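PDB 1HGX: hypoxanthine-guanine-xanthine phosphoribosyltransferase from Tritrichomonas foetus, which salvages purine bases by transferring phosphoribosyl from 5-phospho-alpha-D-ribose 1-diphosphate to hypoxanthine, guanine or xanthine, forming IMP, GMP or XMP. Local coordinates for residues A[151-156]-A[174-179]. Numbering follows the deposited sequence.
With 5GP (guanosine-5'-monophosphate), chain C.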
# COMPACT_ATOMS: atom_id res chain seq x y z
N VAL A 151 15.98 -14.72 4.56
CA VAL A 151 17.35 -14.31 4.30
C VAL A 151 17.54 -14.72 2.85
O VAL A 151 17.31 -15.87 2.48
CB VAL A 151 18.35 -14.99 5.22
CG1 VAL A 151 19.78 -14.75 4.72
CG2 VAL A 151 18.18 -14.44 6.63
N VAL A 152 17.91 -13.75 2.03
CA VAL A 152 18.06 -13.94 0.61
C VAL A 152 19.53 -13.92 0.17
O VAL A 152 20.37 -13.33 0.84
CB VAL A 152 17.20 -12.86 -0.09
CG1 VAL A 152 18.05 -11.80 -0.75
CG2 VAL A 152 16.20 -13.48 -1.02
N GLU A 153 19.85 -14.59 -0.93
CA GLU A 153 21.24 -14.60 -1.40
C GLU A 153 21.59 -13.31 -2.10
O GLU A 153 20.71 -12.55 -2.51
CB GLU A 153 21.50 -15.79 -2.31
CG GLU A 153 20.55 -15.88 -3.49
CD GLU A 153 20.68 -17.17 -4.21
OE1 GLU A 153 20.28 -18.21 -3.65
OE2 GLU A 153 21.18 -17.16 -5.34
N ASN A 154 22.89 -13.08 -2.24
CA ASN A 154 23.41 -11.87 -2.86
C ASN A 154 23.19 -11.77 -4.37
O ASN A 154 24.15 -11.82 -5.15
CB ASN A 154 24.89 -11.72 -2.52
CG ASN A 154 25.43 -10.33 -2.81
OD1 ASN A 154 24.69 -9.42 -3.18
ND2 ASN A 154 26.72 -10.15 -2.62
N ARG A 155 21.93 -11.61 -4.77
CA ARG A 155 21.57 -11.48 -6.19
C ARG A 155 20.49 -10.39 -6.26
O ARG A 155 20.00 -9.95 -5.22
CB ARG A 155 21.00 -12.79 -6.75
CG ARG A 155 21.94 -14.01 -6.70
CD ARG A 155 23.11 -13.89 -7.65
NE ARG A 155 22.68 -13.67 -9.02
CZ ARG A 155 22.27 -14.62 -9.86
NH1 ARG A 155 22.24 -15.89 -9.48
NH2 ARG A 155 21.84 -14.29 -11.07
N TYR A 156 20.15 -9.95 -7.47
CA TYR A 156 19.12 -8.93 -7.61
C TYR A 156 17.77 -9.60 -7.50
O TYR A 156 17.39 -10.39 -8.36
CB TYR A 156 19.22 -8.18 -8.94
CG TYR A 156 18.38 -6.92 -8.92
CD1 TYR A 156 18.84 -5.76 -8.31
CD2 TYR A 156 17.09 -6.90 -9.46
CE1 TYR A 156 18.06 -4.63 -8.22
CE2 TYR A 156 16.29 -5.77 -9.38
CZ TYR A 156 16.79 -4.64 -8.77
OH TYR A 156 16.01 -3.51 -8.68
N ILE A 174 9.12 -14.43 -5.06
CA ILE A 174 10.34 -13.66 -4.85
C ILE A 174 11.36 -14.49 -5.63
O ILE A 174 11.47 -15.70 -5.42
CB ILE A 174 10.69 -13.59 -3.35
CG1 ILE A 174 9.73 -12.61 -2.64
CG2 ILE A 174 12.15 -13.18 -3.16
CD1 ILE A 174 9.86 -12.63 -1.14
N GLY A 175 12.05 -13.87 -6.57
CA GLY A 175 13.01 -14.62 -7.36
C GLY A 175 14.20 -13.79 -7.79
O GLY A 175 14.26 -12.60 -7.50
N ILE A 176 15.12 -14.43 -8.49
CA ILE A 176 16.35 -13.79 -8.98
C ILE A 176 16.19 -13.33 -10.41
O ILE A 176 15.73 -14.10 -11.27
CB ILE A 176 17.54 -14.79 -8.89
CG1 ILE A 176 17.83 -15.15 -7.43
CG2 ILE A 176 18.78 -14.21 -9.57
CD1 ILE A 176 18.79 -16.29 -7.24
N LEU A 177 16.56 -12.09 -10.67
CA LEU A 177 16.48 -11.51 -12.01
C LEU A 177 17.63 -12.13 -12.83
O LEU A 177 18.76 -12.19 -12.34
CB LEU A 177 16.67 -9.99 -11.91
CG LEU A 177 16.26 -8.97 -12.99
CD1 LEU A 177 17.47 -8.25 -13.51
CD2 LEU A 177 15.47 -9.62 -14.11
N LYS A 178 17.32 -12.63 -14.02
CA LYS A 178 18.34 -13.23 -14.89
C LYS A 178 19.43 -12.21 -15.18
O LYS A 178 19.16 -11.02 -15.25
CB LYS A 178 17.75 -13.63 -16.24
CG LYS A 178 17.03 -14.94 -16.28
CD LYS A 178 16.56 -15.20 -17.70
CE LYS A 178 15.70 -16.43 -17.78
NZ LYS A 178 15.25 -16.72 -19.17
N GLU A 179 20.64 -12.70 -15.41
CA GLU A 179 21.77 -11.83 -15.72
C GLU A 179 21.56 -11.16 -17.07
O GLU A 179 22.47 -10.52 -17.60
CB GLU A 179 23.07 -12.63 -15.72
CG GLU A 179 23.50 -13.09 -14.35
CD GLU A 179 23.64 -11.93 -13.37
OE1 GLU A 179 24.29 -10.92 -13.73
OE2 GLU A 179 23.08 -12.01 -12.26
P 5GP C . 20.91 -0.64 1.39
O1P 5GP C . 20.57 -1.58 2.48
O2P 5GP C . 20.86 0.76 1.82
O3P 5GP C . 22.16 -1.03 0.71
O5' 5GP C . 19.87 -0.92 0.26
C5' 5GP C . 18.50 -1.22 0.46
C4' 5GP C . 17.72 -0.49 -0.56
O4' 5GP C . 17.99 -0.93 -1.90
C3' 5GP C . 16.25 -0.65 -0.34
O3' 5GP C . 15.67 0.52 -0.91
C2' 5GP C . 15.98 -1.80 -1.22
O2' 5GP C . 14.61 -1.81 -1.61
C1' 5GP C . 16.88 -1.64 -2.45
N9 5GP C . 17.36 -3.00 -2.92
C8 5GP C . 18.40 -3.74 -2.36
N7 5GP C . 18.58 -4.91 -2.91
C5 5GP C . 17.59 -5.00 -3.90
C6 5GP C . 17.24 -6.11 -4.73
O6 5GP C . 17.85 -7.17 -4.86
N1 5GP C . 16.07 -5.90 -5.44
C2 5GP C . 15.31 -4.73 -5.38
N2 5GP C . 14.27 -4.64 -6.21
N3 5GP C . 15.66 -3.66 -4.62
C4 5GP C . 16.80 -3.87 -3.88
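One face of the Tyr156 ring carries the guanine of bound GMP, whose N1 sits 3.6 Å above the ring plane and toward its rim, an offset placement; at the edge, Leu177 brings CB to 4.0 Å from CD2 of Tyr156. The guanidinium of Arg155 has CG2 of Ile176 over one face, 3.4 Å from NH2, and OE2 of Glu179 near its edge. Both flat groups belong to the loop that leaves strand 147-152 of the phosphoribosyltransferase core sheet, and they meet strand 174-177, the middle strand of a small antiparallel sheet beside the purine pocket. The evidence that the backbones are coupled is a single, nearly linear bond: Leu177 N donates to Tyr156 O at 3.0 Å, with an N-H...O angle of 173°. CG of Tyr156 stands anti to the backbone N (chi1 -166°), so the ring runs alongside Leu177, both side chains pointing the same way; its hydroxyl bonds to the carbonyl of Asp163, which fixes the far end of the ring beside the base. Arg155 instead bends at chi2 and chi3 and crosses Ile176 at about a right angle. Its NH2 is shared between two acidic residues, Glu179 and Glu11, while Lys134 bonds to its carbonyl. Glu153, salt-bridged to Arg12, lays OE2 against CD1 of Ile176 at 3.2 Å. The bridge to Glu179, a poorly ordered residue, is imperfect: NH2 of Arg155 reaches the anti lone pair of Glu179 OE2 at 2.9 Å, the guanidinium and carboxylate planes 47° apart.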